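Local coordinates for protein putative thiosulfate sulfurtransferase YNJE (PDB 2WLR) that catalyses sulfur transfer from thiosulfate to cyanide, yielding thiocyanate and sulfite, as a periplasmic enzyme built of rhodanese domains, at residues W296-G301 with G368-E373; A323-D326 with M330-F333; S292-P297 with K312-G317; G391-W396 with N402-G407. All coordinates share one frame; numbering follows the deposited sequence.

Contact 1 of 4, residues W296-G301 with G368-E373; sequences WPEFIG and GWRASE
With CG set opposite the carbonyl carbon in both residues (chi1 -72° in E298 and -67° in R370), E298 and R370 reach toward each other from helices whose CA atoms here, those of E298 and R370, are 13.0 Å apart. R370 bends at chi3, and its guanidinium meets the glutamate end-on in a bidentate salt bridge. NH2 of R370 gives a nearly straight hydrogen bond to OE1 of E298 at 2.9 Å, and NH1 of R370 another to OE2 of E298, also 2.9 Å. Each oxygen uses its syn lone pair, and the two flat groups are 14° from coplanar, so both N-H groups lie nearly in the carboxylate plane, each opposite one oxygen. Glutamate and arginine suit this buried place because opposite charges meet there through planar groups with matched acceptors and donors. The glutamate has further partners: OE1 also takes R294 NE, and OE2 the hydroxyl of S295, the N-cap of its own helix. R370, which probably binds the substrate, gives NE to the active-site cysteine C365, present as 3-sulfinoalanine; with Y306 OH also at NH2, E298 probably acts from the second shell to restrain the rotation of the guanidinium. Helices 296-300 and 369-380 follow neighbouring strands of the parallel sheet, 288-292 and 360-363, and R370 also packs on Y214 of helix 213-226.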
loop_
_atom_site.group_PDB
_atom_site.type_symbol
_atom_site.label_atom_id
_atom_site.label_comp_id
_atom_site.label_asym_id
_atom_site.label_seq_id
_atom_site.Cartn_x
_atom_site.Cartn_y
_atom_site.Cartn_z
ATOM N N TRP A 296 -12.014 -8.534 -10.824
ATOM C CA TRP A 296 -12.169 -9.207 -12.113
ATOM C C TRP A 296 -13.637 -9.175 -12.648
ATOM O O TRP A 296 -13.820 -8.896 -13.828
ATOM C CB TRP A 296 -11.597 -10.644 -12.036
ATOM C CG TRP A 296 -11.491 -11.285 -13.353
ATOM C CD1 TRP A 296 -12.267 -12.306 -13.832
ATOM C CD2 TRP A 296 -10.555 -10.977 -14.371
ATOM N NE1 TRP A 296 -11.860 -12.628 -15.082
ATOM C CE2 TRP A 296 -10.806 -11.844 -15.450
ATOM C CE3 TRP A 296 -9.511 -10.044 -14.485
ATOM C CZ2 TRP A 296 -10.070 -11.797 -16.616
ATOM C CZ3 TRP A 296 -8.791 -10.000 -15.639
ATOM C CH2 TRP A 296 -9.069 -10.875 -16.706
ATOM N N PRO A 297 -14.655 -9.437 -11.803
ATOM C CA PRO A 297 -16.050 -9.298 -12.310
ATOM C C PRO A 297 -16.364 -7.908 -12.897
ATOM O O PRO A 297 -17.147 -7.784 -13.843
ATOM C CB PRO A 297 -16.894 -9.578 -11.078
ATOM C CG PRO A 297 -16.045 -10.546 -10.297
ATOM C CD PRO A 297 -14.628 -10.013 -10.453
ATOM N N GLU A 298 -15.784 -6.857 -12.315
ATOM C CA GLU A 298 -15.891 -5.526 -12.897
ATOM C C GLU A 298 -15.125 -5.417 -14.227
ATOM O O GLU A 298 -15.619 -4.878 -15.219
ATOM C CB GLU A 298 -15.336 -4.479 -11.919
ATOM C CG GLU A 298 -16.179 -4.213 -10.710
ATOM C CD GLU A 298 -15.410 -3.383 -9.684
ATOM O OE1 GLU A 298 -15.392 -2.142 -9.844
ATOM O OE2 GLU A 298 -14.808 -3.992 -8.777
ATOM N N PHE A 299 -13.883 -5.897 -14.243
ATOM C CA PHE A 299 -13.019 -5.836 -15.415
ATOM C C PHE A 299 -13.649 -6.548 -16.618
ATOM O O PHE A 299 -13.508 -6.077 -17.746
ATOM C CB PHE A 299 -11.636 -6.440 -15.097
ATOM C CG PHE A 299 -10.612 -6.259 -16.179
ATOM C CD1 PHE A 299 -9.940 -5.039 -16.356
ATOM C CD2 PHE A 299 -10.286 -7.309 -17.035
ATOM C CE1 PHE A 299 -9.004 -4.864 -17.317
ATOM C CE2 PHE A 299 -9.327 -7.123 -18.030
ATOM C CZ PHE A 299 -8.694 -5.892 -18.174
ATOM N N ILE A 300 -14.379 -7.635 -16.377
ATOM C CA ILE A 300 -14.966 -8.381 -17.496
ATOM C C ILE A 300 -16.408 -7.996 -17.794
ATOM O O ILE A 300 -16.959 -8.463 -18.792
ATOM C CB ILE A 300 -14.811 -9.924 -17.331
ATOM C CG1 ILE A 300 -15.624 -10.458 -16.154
ATOM C CG2 ILE A 300 -13.331 -10.271 -17.253
ATOM C CD1 ILE A 300 -15.697 -12.026 -16.081
ATOM N N GLY A 301 -17.012 -7.171 -16.943
ATOM C CA GLY A 301 -18.290 -6.541 -17.232
ATOM C C GLY A 301 -19.514 -7.241 -16.662
ATOM O O GLY A 301 -20.633 -6.981 -17.109
ATOM N N GLY A 368 -12.176 6.221 -7.583
ATOM C CA GLY A 368 -10.804 6.693 -7.258
ATOM C C GLY A 368 -10.186 6.117 -5.983
ATOM O O GLY A 368 -8.974 6.259 -5.803
ATOM N N TRP A 369 -10.960 5.478 -5.094
ATOM C CA TRP A 369 -10.407 5.032 -3.790
ATOM C C TRP A 369 -9.363 3.904 -3.920
ATOM O O TRP A 369 -8.258 4.009 -3.403
ATOM C CB TRP A 369 -11.483 4.550 -2.833
ATOM C CG TRP A 369 -12.317 5.594 -2.181
ATOM C CD1 TRP A 369 -12.733 6.796 -2.699
ATOM C CD2 TRP A 369 -12.878 5.487 -0.884
ATOM N NE1 TRP A 369 -13.522 7.430 -1.783
ATOM C CE2 TRP A 369 -13.628 6.648 -0.662
ATOM C CE3 TRP A 369 -12.840 4.507 0.113
ATOM C CZ2 TRP A 369 -14.318 6.866 0.530
ATOM C CZ3 TRP A 369 -13.522 4.735 1.302
ATOM C CH2 TRP A 369 -14.245 5.895 1.494
ATOM N N ARG A 370 -9.702 2.820 -4.616
ATOM C CA ARG A 370 -8.750 1.704 -4.743
ATOM C C ARG A 370 -7.500 2.156 -5.528
ATOM O O ARG A 370 -6.383 1.780 -5.191
ATOM C CB ARG A 370 -9.419 0.515 -5.423
ATOM C CG ARG A 370 -10.507 -0.130 -4.607
ATOM C CD ARG A 370 -11.246 -1.194 -5.405
ATOM N NE ARG A 370 -12.175 -0.566 -6.337
ATOM C CZ ARG A 370 -12.940 -1.247 -7.183
ATOM N NH1 ARG A 370 -12.834 -2.572 -7.267
ATOM N NH2 ARG A 370 -13.797 -0.599 -7.963
ATOM N N ALA A 371 -7.690 2.956 -6.568
ATOM C CA ALA A 371 -6.600 3.537 -7.337
ATOM C C ALA A 371 -5.665 4.360 -6.470
ATOM O O ALA A 371 -4.454 4.412 -6.729
ATOM C CB ALA A 371 -7.171 4.403 -8.467
ATOM N N SER A 372 -6.210 4.998 -5.435
ATOM C CA SER A 372 -5.363 5.785 -4.559
ATOM C C SER A 372 -4.475 4.929 -3.700
ATOM O O SER A 372 -3.330 5.303 -3.439
ATOM C CB SER A 372 -6.211 6.677 -3.680
ATOM O OG SER A 372 -7.017 7.546 -4.476
ATOM N N GLU A 373 -5.002 3.821 -3.225
ATOM C CA GLU A 373 -4.181 2.875 -2.474
ATOM C C GLU A 373 -3.033 2.370 -3.345
ATOM O O GLU A 373 -1.860 2.337 -2.880
ATOM C CB GLU A 373 -5.061 1.724 -1.944
ATOM C CG GLU A 373 -4.279 0.704 -1.146
ATOM C CD GLU A 373 -5.150 -0.300 -0.410
ATOM O OE1 GLU A 373 -6.404 -0.233 -0.496
ATOM O OE2 GLU A 373 -4.562 -1.172 0.261
#

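Contact 2 of 4, residues A323-D326 with M330-F333; sequences AGSD and MEDF
Two hydrogen bonds join A323 and D332 within the loop after strand 319-320 of the third rhodanese domain. The A323 N-H points to OD2 of D332 at 3.0 Å, reaching it on the anti side and slightly out of the carboxylate plane, while D332 N returns a bond to A323 O at 2.9 Å. In a second pair, S325 N meets OE1 of E331 at 2.8 Å, well tilted out of the carboxylate plane, and S325 OG reaches the syn lone pair of OE2 of E331 at 2.7 Å. E331 can grip both because its chain bends at chi2 (95°).

Close backbone packing lies between these pairs: the CA atoms of G324 and M330 are 4.0 Å apart, and a side chain on G324 would collide with M330 N and E331 OE1, so glycine belongs there. The selenium of M330, a selenomethionine, rests 4.1 Å from A323 CB, and the F333 ring presents its edge to A323 CA. M330 also packs on R370, which probably binds substrate, and F333 on helix 343-351.

Two carboxylates thus accept two main-chain N-H groups and a hydroxyl; with no basic partner across the contact, hydrogen bonds hold them, not a salt bridge.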
loop_
_atom_site.group_PDB
_atom_site.type_symbol
_atom_site.label_atom_id
_atom_site.label_comp_id
_atom_site.label_asym_id
_atom_site.label_seq_id
_atom_site.Cartn_x
_atom_site.Cartn_y
_atom_site.Cartn_z
ATOM N N ALA A 323 -6.742 -6.245 -7.865
ATOM C CA ALA A 323 -7.512 -5.448 -6.897
ATOM C C ALA A 323 -7.958 -6.349 -5.753
ATOM O O ALA A 323 -7.139 -6.772 -4.929
ATOM C CB ALA A 323 -8.708 -4.735 -7.587
ATOM N N GLY A 324 -9.234 -6.710 -5.717
ATOM C CA GLY A 324 -9.727 -7.636 -4.720
ATOM C C GLY A 324 -10.994 -8.320 -5.170
ATOM O O GLY A 324 -11.346 -8.283 -6.348
ATOM N N SER A 325 -11.661 -8.942 -4.203
ATOM C CA SER A 325 -12.769 -9.867 -4.461
ATOM C C SER A 325 -14.034 -9.187 -4.940
ATOM O O SER A 325 -14.819 -9.782 -5.681
ATOM C CB SER A 325 -13.061 -10.687 -3.196
ATOM O OG SER A 325 -13.299 -9.860 -2.080
ATOM N N ASP A 326 -14.244 -7.961 -4.498
ATOM C CA ASP A 326 -15.340 -7.155 -4.959
ATOM C C ASP A 326 -14.908 -5.708 -4.907
ATOM O O ASP A 326 -13.720 -5.409 -4.663
ATOM C CB ASP A 326 -16.588 -7.418 -4.109
ATOM C CG ASP A 326 -16.416 -7.043 -2.646
ATOM O OD1 ASP A 326 -15.565 -6.177 -2.327
ATOM O OD2 ASP A 326 -17.138 -7.623 -1.795
HETATM N N MSE A 330 -9.402 -5.274 -1.333
HETATM C CA MSE A 330 -8.103 -5.124 -1.993
HETATM C C MSE A 330 -7.147 -6.251 -1.637
HETATM O O MSE A 330 -5.934 -6.054 -1.495
HETATM C CB MSE A 330 -7.496 -3.720 -1.659
HETATM C CG MSE A 330 -8.172 -2.519 -2.398
HETATM SE SE MSE A 330 -7.790 -2.657 -4.234
HETATM C CE MSE A 330 -6.140 -1.724 -4.129
ATOM N N GLU A 331 -7.665 -7.479 -1.597
ATOM C CA GLU A 331 -6.852 -8.614 -1.172
ATOM C C GLU A 331 -5.572 -8.876 -1.962
ATOM O O GLU A 331 -4.582 -9.359 -1.382
ATOM C CB GLU A 331 -7.665 -9.928 -1.169
ATOM C CG GLU A 331 -8.834 -9.977 -0.221
ATOM C CD GLU A 331 -10.135 -9.602 -0.899
ATOM O OE1 GLU A 331 -10.116 -8.802 -1.874
ATOM O OE2 GLU A 331 -11.198 -10.096 -0.439
ATOM N N ASP A 332 -5.558 -8.547 -3.252
ATOM C CA ASP A 332 -4.391 -8.814 -4.086
ATOM C C ASP A 332 -3.207 -7.978 -3.702
ATOM O O ASP A 332 -2.123 -8.226 -4.167
ATOM C CB ASP A 332 -4.689 -8.603 -5.581
ATOM C CG ASP A 332 -5.794 -9.500 -6.109
ATOM O OD1 ASP A 332 -5.935 -10.608 -5.567
ATOM O OD2 ASP A 332 -6.511 -9.116 -7.081
ATOM N N PHE A 333 -3.432 -6.947 -2.898
ATOM C CA PHE A 333 -2.351 -6.076 -2.482
ATOM C C PHE A 333 -1.940 -6.255 -1.029
ATOM O O PHE A 333 -1.029 -5.533 -0.581
ATOM C CB PHE A 333 -2.777 -4.651 -2.754
ATOM C CG PHE A 333 -2.778 -4.330 -4.210
ATOM C CD1 PHE A 333 -1.606 -3.922 -4.838
ATOM C CD2 PHE A 333 -3.936 -4.448 -4.950
ATOM C CE1 PHE A 333 -1.605 -3.659 -6.210
ATOM C CE2 PHE A 333 -3.918 -4.164 -6.329
ATOM C CZ PHE A 333 -2.750 -3.770 -6.922
#

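Contact 3 of 4, residues S292-P297 with K312-G317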
loop_
_atom_site.group_PDB
_atom_site.type_symbol
_atom_site.label_atom_id
_atom_site.label_comp_id
_atom_site.label_asym_id
_atom_site.label_seq_id
_atom_site.Cartn_x
_atom_site.Cartn_y
_atom_site.Cartn_z
ATOM N N SER A 292 -6.612 -0.478 -14.514
ATOM C CA SER A 292 -7.816 -0.724 -13.798
ATOM C C SER A 292 -7.538 -1.471 -12.505
ATOM O O SER A 292 -7.080 -2.634 -12.507
ATOM C CB SER A 292 -8.760 -1.589 -14.643
ATOM O OG SER A 292 -9.915 -1.897 -13.916
ATOM N N ILE A 293 -7.817 -0.806 -11.382
ATOM C CA ILE A 293 -7.805 -1.430 -10.058
ATOM C C ILE A 293 -9.245 -1.737 -9.691
ATOM O O ILE A 293 -9.840 -1.164 -8.799
ATOM C CB ILE A 293 -7.082 -0.534 -9.012
ATOM C CG1 ILE A 293 -5.717 -0.081 -9.543
ATOM C CG2 ILE A 293 -6.948 -1.276 -7.684
ATOM C CD1 ILE A 293 -4.782 -1.225 -9.823
ATOM N N ARG A 294 -9.787 -2.681 -10.447
ATOM C CA ARG A 294 -11.143 -3.148 -10.272
ATOM C C ARG A 294 -11.149 -4.656 -10.151
ATOM O O ARG A 294 -10.220 -5.310 -10.643
ATOM C CB ARG A 294 -12.013 -2.663 -11.437
ATOM C CG ARG A 294 -12.122 -1.143 -11.489
ATOM C CD ARG A 294 -12.942 -0.612 -12.685
ATOM N NE ARG A 294 -14.353 -0.927 -12.539
ATOM C CZ ARG A 294 -15.205 -1.084 -13.558
ATOM N NH1 ARG A 294 -14.777 -1.025 -14.809
ATOM N NH2 ARG A 294 -16.483 -1.364 -13.301
ATOM N N SER A 295 -12.143 -5.202 -9.467
ATOM C CA SER A 295 -12.233 -6.668 -9.299
ATOM C C SER A 295 -12.406 -7.284 -10.678
ATOM O O SER A 295 -12.908 -6.629 -11.593
ATOM C CB SER A 295 -13.387 -7.052 -8.389
ATOM O OG SER A 295 -14.647 -6.707 -8.961
ATOM N N TRP A 296 -12.014 -8.534 -10.824
ATOM C CA TRP A 296 -12.169 -9.207 -12.113
ATOM C C TRP A 296 -13.637 -9.175 -12.648
ATOM O O TRP A 296 -13.820 -8.896 -13.828
ATOM C CB TRP A 296 -11.597 -10.644 -12.036
ATOM C CG TRP A 296 -11.491 -11.285 -13.353
ATOM C CD1 TRP A 296 -12.267 -12.306 -13.832
ATOM C CD2 TRP A 296 -10.555 -10.977 -14.371
ATOM N NE1 TRP A 296 -11.860 -12.628 -15.082
ATOM C CE2 TRP A 296 -10.806 -11.844 -15.450
ATOM C CE3 TRP A 296 -9.511 -10.044 -14.485
ATOM C CZ2 TRP A 296 -10.070 -11.797 -16.616
ATOM C CZ3 TRP A 296 -8.791 -10.000 -15.639
ATOM C CH2 TRP A 296 -9.069 -10.875 -16.706
ATOM N N PRO A 297 -14.655 -9.437 -11.803
ATOM C CA PRO A 297 -16.050 -9.298 -12.310
ATOM C C PRO A 297 -16.364 -7.908 -12.897
ATOM O O PRO A 297 -17.147 -7.784 -13.843
ATOM C CB PRO A 297 -16.894 -9.578 -11.078
ATOM C CG PRO A 297 -16.045 -10.546 -10.297
ATOM C CD PRO A 297 -14.628 -10.013 -10.453
ATOM N N LYS A 312 -21.909 -1.271 -17.387
ATOM C CA LYS A 312 -20.997 -2.373 -17.097
ATOM C C LYS A 312 -19.946 -2.449 -18.170
ATOM O O LYS A 312 -20.193 -2.117 -19.345
ATOM C CB LYS A 312 -21.760 -3.700 -17.048
ATOM C CG LYS A 312 -22.775 -3.785 -15.952
ATOM C CD LYS A 312 -23.571 -5.090 -16.072
ATOM C CE LYS A 312 -24.520 -5.275 -14.908
ATOM N NZ LYS A 312 -25.496 -6.390 -15.161
ATOM N N GLY A 313 -18.755 -2.892 -17.783
ATOM C CA GLY A 313 -17.658 -3.023 -18.692
ATOM C C GLY A 313 -16.458 -2.323 -18.111
ATOM O O GLY A 313 -16.461 -1.947 -16.929
ATOM N N GLU A 314 -15.469 -2.145 -18.972
ATOM C CA GLU A 314 -14.186 -1.586 -18.645
ATOM C C GLU A 314 -13.726 -0.640 -19.742
ATOM O O GLU A 314 -14.156 -0.744 -20.896
ATOM C CB GLU A 314 -13.197 -2.735 -18.517
ATOM C CG GLU A 314 -11.871 -2.359 -17.919
ATOM C CD GLU A 314 -12.034 -1.666 -16.573
ATOM O OE1 GLU A 314 -11.914 -2.350 -15.548
ATOM O OE2 GLU A 314 -12.341 -0.456 -16.531
ATOM N N ILE A 315 -12.823 0.275 -19.389
ATOM C CA ILE A 315 -12.179 1.154 -20.354
ATOM C C ILE A 315 -11.400 0.319 -21.363
ATOM O O ILE A 315 -10.512 -0.480 -21.002
ATOM C CB ILE A 315 -11.252 2.177 -19.660
ATOM C CG1 ILE A 315 -12.071 3.033 -18.689
ATOM C CG2 ILE A 315 -10.460 3.011 -20.715
ATOM C CD1 ILE A 315 -11.311 4.182 -18.067
ATOM N N ALA A 316 -11.725 0.482 -22.637
ATOM C CA ALA A 316 -11.050 -0.275 -23.685
ATOM C C ALA A 316 -9.585 0.131 -23.771
ATOM O O ALA A 316 -9.248 1.318 -23.883
ATOM C CB ALA A 316 -11.738 -0.055 -25.041
ATOM N N GLY A 317 -8.709 -0.869 -23.717
ATOM C CA GLY A 317 -7.289 -0.670 -23.721
ATOM C C GLY A 317 -6.668 -0.597 -22.330
ATOM O O GLY A 317 -5.454 -0.565 -22.234
HETATM O O HOH W 1 -17.997 -3.333 -14.984
#
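E314 receives S292 and R294 where the third rhodanese domain, an α/β fold around a parallel sheet, passes from strand 288-292 to helix 296-300; E314 itself lies on strand 314-315, which pairs antiparallel with 404-405. S292 OG donates to OE1 of E314 at 2.6 Å, coming from above the carboxylate plane. NH1 of R294 is shared: it makes a good hydrogen bond to G313 O at 2.9 Å, lying in the carbonyl plane on a lone pair, and a weaker salt-bridge bond to OE2 of E314 at 3.0 Å. G313 O lies in the guanidinium plane, while the carboxylate plane is turned 88° to it.

The glutamate can meet both partners because its chain bends at chi2 (54°), which also lets OE2 of E314 accept from I315 N at 3.0 Å through its anti lone pair. Y364 gives its hydroxyl to the same oxygen. Shortening the residue to an alanine here would probably leave the S292 hydroxyl and the Y364 hydroxyl without these acceptors and R294 NH1 with G313 O but not its charged mate.

Further out, R294 is steadied by S304 O at NH2 and by the W393 ring in a cation-pi contact. An arginine suits this place because its several N-H groups can serve so many acceptors at once in a buried setting. G313 has a positive phi that would press a CB against the preceding carbonyl. A water completes the link, accepting from G313 N at 2.9 Å and, weakly, from R294 NH2.

Contact 4 of 4, residues G391-W396 with N402-G407; sequences GGWYEW and NPVATG
N402 gives W396 the straighter of the two hydrogen bonds of this contact, at the end of helix 392-396, which follows strand 386-389 of the parallel sheet in the third rhodanese domain. ND2 of N402 donates to W396 O at 2.8 Å, with an N-H...O angle of 173° and on a lone pair in the carbonyl plane, so the asparagine amide serves a carbonyl of the helix's last residue. A second bond runs from NE1 of W396 to P403 O at 2.9 Å. It lies in the plane of the indole but comes from above the carbonyl plane; the same oxygen also accepts from A316 N in the backbone pairing of the small antiparallel sheet. CG of W396 lies opposite its backbone N (chi1 -173°), which carries the indole out to P403 and N402.

With these bonds in place the amide of N402 lies stacked on the indole, 25° from its plane, and CB of N402 sits over the five-membered ring, 3.6 Å from the centroid, a CH-pi contact. OD1 of N402 points elsewhere, to R280 of helix 276-280. Tryptophan suits the site, offering a broad face for N402 and an edge N-H for P403. A leucine here would probably leave P403 O without its side-chain donor and open a gap under N402 CB.

Packing continues outward. P403 CD touches CZ2 of W396 at 3.9 Å. W393, whose NE1 is bound to P311 O, crosses V404 at about a right angle, and CH2 at the indole's edge meets CG2 of V404 at 3.8 Å.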
loop_
_atom_site.group_PDB
_atom_site.type_symbol
_atom_site.label_atom_id
_atom_site.label_comp_id
_atom_site.label_asym_id
_atom_site.label_seq_id
_atom_site.Cartn_x
_atom_site.Cartn_y
_atom_site.Cartn_z
ATOM N N GLY A 391 -11.754 10.386 -12.555
ATOM C CA GLY A 391 -13.092 10.054 -13.054
ATOM C C GLY A 391 -13.396 8.562 -13.112
ATOM O O GLY A 391 -14.517 8.115 -12.810
ATOM N N GLY A 392 -12.394 7.787 -13.522
ATOM C CA GLY A 392 -12.514 6.345 -13.569
ATOM C C GLY A 392 -13.640 5.862 -14.450
ATOM O O GLY A 392 -14.026 6.506 -15.445
ATOM N N TRP A 393 -14.183 4.720 -14.075
ATOM C CA TRP A 393 -15.233 4.104 -14.866
ATOM C C TRP A 393 -16.518 4.919 -14.777
ATOM O O TRP A 393 -17.275 5.003 -15.741
ATOM C CB TRP A 393 -15.453 2.664 -14.408
ATOM C CG TRP A 393 -16.658 2.040 -15.054
ATOM C CD1 TRP A 393 -17.812 1.685 -14.445
ATOM C CD2 TRP A 393 -16.777 1.658 -16.427
ATOM N NE1 TRP A 393 -18.681 1.126 -15.371
ATOM C CE2 TRP A 393 -18.067 1.107 -16.591
ATOM C CE3 TRP A 393 -15.943 1.771 -17.530
ATOM C CZ2 TRP A 393 -18.532 0.653 -17.843
ATOM C CZ3 TRP A 393 -16.388 1.336 -18.762
ATOM C CH2 TRP A 393 -17.674 0.764 -18.900
ATOM N N TYR A 394 -16.778 5.547 -13.644
ATOM C CA TYR A 394 -17.981 6.381 -13.525
ATOM C C TYR A 394 -18.031 7.501 -14.542
ATOM O O TYR A 394 -19.050 7.725 -15.187
ATOM C CB TYR A 394 -18.082 6.979 -12.105
ATOM C CG TYR A 394 -19.433 7.512 -11.648
ATOM C CD1 TYR A 394 -20.632 7.142 -12.272
ATOM C CD2 TYR A 394 -19.525 8.339 -10.543
ATOM C CE1 TYR A 394 -21.859 7.638 -11.825
ATOM C CE2 TYR A 394 -20.735 8.832 -10.097
ATOM C CZ TYR A 394 -21.904 8.457 -10.725
ATOM O OH TYR A 394 -23.087 8.970 -10.227
ATOM N N GLU A 395 -16.933 8.218 -14.700
ATOM C CA GLU A 395 -16.871 9.265 -15.689
ATOM C C GLU A 395 -16.846 8.686 -17.096
ATOM O O GLU A 395 -17.628 9.131 -17.963
ATOM C CB GLU A 395 -15.659 10.151 -15.446
ATOM C CG GLU A 395 -15.647 11.366 -16.371
ATOM C CD GLU A 395 -14.391 12.167 -16.316
ATOM O OE1 GLU A 395 -13.286 11.608 -16.093
ATOM O OE2 GLU A 395 -14.532 13.382 -16.551
ATOM N N TRP A 396 -15.956 7.735 -17.346
ATOM C CA TRP A 396 -15.737 7.213 -18.702
ATOM C C TRP A 396 -17.050 6.745 -19.287
ATOM O O TRP A 396 -17.422 7.141 -20.405
ATOM C CB TRP A 396 -14.743 6.060 -18.661
ATOM C CG TRP A 396 -14.318 5.551 -19.986
ATOM C CD1 TRP A 396 -14.834 4.497 -20.656
ATOM C CD2 TRP A 396 -13.227 6.030 -20.756
ATOM N NE1 TRP A 396 -14.154 4.293 -21.810
ATOM C CE2 TRP A 396 -13.154 5.221 -21.918
ATOM C CE3 TRP A 396 -12.304 7.073 -20.601
ATOM C CZ2 TRP A 396 -12.202 5.420 -22.907
ATOM C CZ3 TRP A 396 -11.358 7.267 -21.593
ATOM C CH2 TRP A 396 -11.312 6.441 -22.728
ATOM N N ASN A 402 -17.575 6.582 -25.444
ATOM C CA ASN A 402 -16.242 6.165 -25.015
ATOM C C ASN A 402 -16.079 4.644 -25.153
ATOM O O ASN A 402 -16.952 3.921 -24.712
ATOM C CB ASN A 402 -15.996 6.579 -23.568
ATOM C CG ASN A 402 -15.653 8.034 -23.443
ATOM O OD1 ASN A 402 -14.978 8.599 -24.304
ATOM N ND2 ASN A 402 -16.079 8.641 -22.353
ATOM N N PRO A 403 -14.994 4.177 -25.784
ATOM C CA PRO A 403 -14.844 2.743 -26.067
ATOM C C PRO A 403 -14.807 1.881 -24.810
ATOM O O PRO A 403 -14.086 2.217 -23.845
ATOM C CB PRO A 403 -13.508 2.668 -26.796
ATOM C CG PRO A 403 -13.314 4.026 -27.392
ATOM C CD PRO A 403 -13.901 4.961 -26.385
ATOM N N VAL A 404 -15.579 0.795 -24.833
ATOM C CA VAL A 404 -15.741 -0.133 -23.710
ATOM C C VAL A 404 -15.252 -1.530 -24.114
ATOM O O VAL A 404 -15.533 -2.010 -25.235
ATOM C CB VAL A 404 -17.237 -0.208 -23.229
ATOM C CG1 VAL A 404 -17.454 -1.345 -22.209
ATOM C CG2 VAL A 404 -17.705 1.117 -22.652
ATOM N N ALA A 405 -14.503 -2.184 -23.221
ATOM C CA ALA A 405 -14.112 -3.594 -23.396
ATOM C C ALA A 405 -14.908 -4.440 -22.420
ATOM O O ALA A 405 -15.227 -3.998 -21.317
ATOM C CB ALA A 405 -12.632 -3.801 -23.148
ATOM N N THR A 406 -15.226 -5.667 -22.817
ATOM C CA THR A 406 -16.006 -6.544 -21.970
ATOM C C THR A 406 -15.592 -7.992 -22.171
ATOM O O THR A 406 -14.945 -8.323 -23.158
ATOM C CB THR A 406 -17.509 -6.390 -22.241
ATOM O OG1 THR A 406 -18.262 -6.996 -21.181
ATOM C CG2 THR A 406 -17.893 -7.032 -23.567
ATOM N N GLY A 407 -15.968 -8.831 -21.217
ATOM C CA GLY A 407 -15.702 -10.265 -21.284
ATOM C C GLY A 407 -14.293 -10.695 -20.926
ATOM O O GLY A 407 -13.368 -9.875 -20.788
#

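Overall arrangement
Following the chain, contact 3 is the first to close, joining 292-297 to 312-317 across a short loop. Contact 1 sets out from the same stretch, sharing W296 and P297, but closes only at 368-373, so the two loops start together and contact 1 closes much later. Contact 2 is a tight local turn within the longer loop of contact 1. Contact 4 follows in series. Strands 314-315 and 404-405, one from contact 3 and the other from contact 4, pair antiparallel, while I300 of contact 1 meets T406 and G407. Together the contacts tie the helices after the sheet strands, the 323-333 loop and the C-terminal strand into one rhodanese domain, near R370, which probably binds substrate.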